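UPF0237 protein SP_0238 (Streptococcus pneumoniae, PDB 1ZPV) is of unknown function but forms a homodimer built on the ACT domain, a fold that commonly serves as a small-molecule-binding regulatory module in other proteins. Local coordinates at residues C[6-11]-C[75-80]. Sequence-based numbering, arbitrary orientation.
Sequences AIITVV and VKINIQ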
# COMPACT_ATOMS: atom_id res chain seq x y z
N ALA C 6 -13.12 -9.76 -10.47
CA ALA C 6 -13.01 -9.23 -9.11
C ALA C 6 -11.58 -9.14 -8.64
O ALA C 6 -10.70 -9.82 -9.15
CB ALA C 6 -13.81 -10.11 -8.12
N ILE C 7 -11.37 -8.34 -7.60
CA ILE C 7 -10.06 -8.23 -6.97
C ILE C 7 -10.22 -8.70 -5.53
O ILE C 7 -11.09 -8.21 -4.82
CB ILE C 7 -9.52 -6.76 -7.01
CG1 ILE C 7 -9.41 -6.26 -8.48
CG2 ILE C 7 -8.15 -6.69 -6.36
CD1 ILE C 7 -10.71 -5.65 -9.03
N ILE C 8 -9.41 -9.68 -5.13
CA ILE C 8 -9.46 -10.25 -3.80
C ILE C 8 -8.22 -9.79 -3.05
O ILE C 8 -7.08 -9.85 -3.56
CB ILE C 8 -9.48 -11.80 -3.85
CG1 ILE C 8 -10.72 -12.30 -4.59
CG2 ILE C 8 -9.31 -12.43 -2.41
CD1 ILE C 8 -10.83 -13.91 -4.69
N THR C 9 -8.43 -9.37 -1.82
CA THR C 9 -7.29 -8.93 -1.04
C THR C 9 -7.32 -9.66 0.29
O THR C 9 -8.39 -9.93 0.87
CB THR C 9 -7.25 -7.39 -0.88
OG1 THR C 9 -8.45 -6.95 -0.29
CG2 THR C 9 -7.18 -6.71 -2.23
N VAL C 10 -6.13 -10.01 0.75
CA VAL C 10 -5.99 -10.82 1.95
C VAL C 10 -4.93 -10.22 2.87
O VAL C 10 -3.86 -9.80 2.41
CB VAL C 10 -5.53 -12.29 1.58
CG1 VAL C 10 -5.34 -13.12 2.84
CG2 VAL C 10 -6.51 -12.95 0.58
N VAL C 11 -5.25 -10.17 4.18
CA VAL C 11 -4.37 -9.65 5.21
C VAL C 11 -4.44 -10.58 6.40
O VAL C 11 -5.55 -10.93 6.87
CB VAL C 11 -4.77 -8.23 5.74
CG1 VAL C 11 -3.70 -7.72 6.79
CG2 VAL C 11 -4.93 -7.26 4.63
N VAL C 75 -7.43 -14.80 8.77
CA VAL C 75 -7.09 -13.73 7.83
C VAL C 75 -8.35 -12.98 7.41
O VAL C 75 -9.48 -13.52 7.46
CB VAL C 75 -6.32 -14.24 6.55
CG1 VAL C 75 -5.00 -14.93 6.90
CG2 VAL C 75 -7.20 -15.14 5.64
N LYS C 76 -8.17 -11.75 6.98
CA LYS C 76 -9.30 -10.96 6.54
C LYS C 76 -9.30 -10.99 5.02
O LYS C 76 -8.31 -10.60 4.41
CB LYS C 76 -9.16 -9.56 7.07
CG LYS C 76 -10.44 -8.72 6.95
CD LYS C 76 -11.50 -9.15 7.96
CE LYS C 76 -12.82 -8.47 7.65
NZ LYS C 76 -12.55 -7.05 7.27
N ILE C 77 -10.39 -11.47 4.42
CA ILE C 77 -10.44 -11.51 2.95
C ILE C 77 -11.50 -10.55 2.42
O ILE C 77 -12.64 -10.64 2.80
CB ILE C 77 -10.70 -12.91 2.42
CG1 ILE C 77 -9.63 -13.88 2.93
CG2 ILE C 77 -10.74 -12.88 0.83
CD1 ILE C 77 -9.85 -15.38 2.62
N ASN C 78 -11.11 -9.66 1.51
CA ASN C 78 -12.05 -8.72 0.93
C ASN C 78 -12.20 -9.07 -0.56
O ASN C 78 -11.21 -9.49 -1.20
CB ASN C 78 -11.57 -7.27 1.16
CG ASN C 78 -11.85 -6.75 2.61
OD1 ASN C 78 -12.78 -5.97 2.84
ND2 ASN C 78 -11.04 -7.19 3.57
N ILE C 79 -13.41 -8.98 -1.09
CA ILE C 79 -13.57 -9.13 -2.56
C ILE C 79 -14.35 -7.93 -3.12
O ILE C 79 -15.34 -7.49 -2.51
CB ILE C 79 -14.18 -10.51 -2.97
CG1 ILE C 79 -14.29 -10.66 -4.50
CG2 ILE C 79 -15.51 -10.80 -2.21
CD1 ILE C 79 -14.64 -12.09 -4.96
N GLN C 80 -13.89 -7.41 -4.26
CA GLN C 80 -14.50 -6.24 -4.87
C GLN C 80 -14.76 -6.58 -6.34
O GLN C 80 -13.81 -6.93 -7.05
CB GLN C 80 -13.50 -5.07 -4.76
CG GLN C 80 -13.89 -3.80 -5.48
CD GLN C 80 -15.16 -3.19 -4.91
OE1 GLN C 80 -15.17 -2.71 -3.77
NE2 GLN C 80 -16.23 -3.22 -5.70
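Ile-8 sits at the middle of the helix-facing side of this strand pair, where it meets two isoleucines of 75-80, Ile-77 through CG2 and Ile-79 through CG1. Its chi1 of -61° puts CG1 beside the backbone N and leaves CG2 anti to it; CG2 lies 3.6 Å from CG2 of Ile-77, and the two side chains extend alongside each other in one direction. CG1 of Ile-8 meets CG1 of Ile-79 at 3.9 Å; Ile-79 has its CG1 anti to its own N (chi1 -178°), which also carries that branch to within 3.7 Å of Ala-6 CB. Val-10 continues the row: its CG2 lies alongside Ile-77 CG1, while the side chains of Val-10 and Val-75 meet at a slant, CG1 of Val-10 lying 3.9 Å from CG2 of Val-75. Helices 18-28 and 59-72 cover this layer, with Phe-66 touching both Ile-8 and Ile-77.

The opposite face is more mixed. There Thr-9 slants across Asn-78, its OG1 standing 3.5 Å from Asn-78 CB, while Lys-76 and Gln-80 start out on the same face and their tips turn off from 6-11. The second subunit of the homodimer packs against this side, Val-11 reaching Met-48 of that subunit.

Between these two layers the backbones run antiparallel, and Ile-7/Gln-80, Thr-9/Asn-78 and Val-11/Lys-76 each form a reciprocal hydrogen-bonded pair. The bond from Lys-76 N to Val-11 O is the shortest and straightest, 2.7 Å and 171° at the hydrogen. In the ACT-type βαββαβ fold this joins the first strand, central in the sheet, to the last, outermost within this chain. Six backbone bonds therefore fix a register that gathers aliphatic branches beneath the helices and sets the polar side chains of 75-80 on the dimer-facing side.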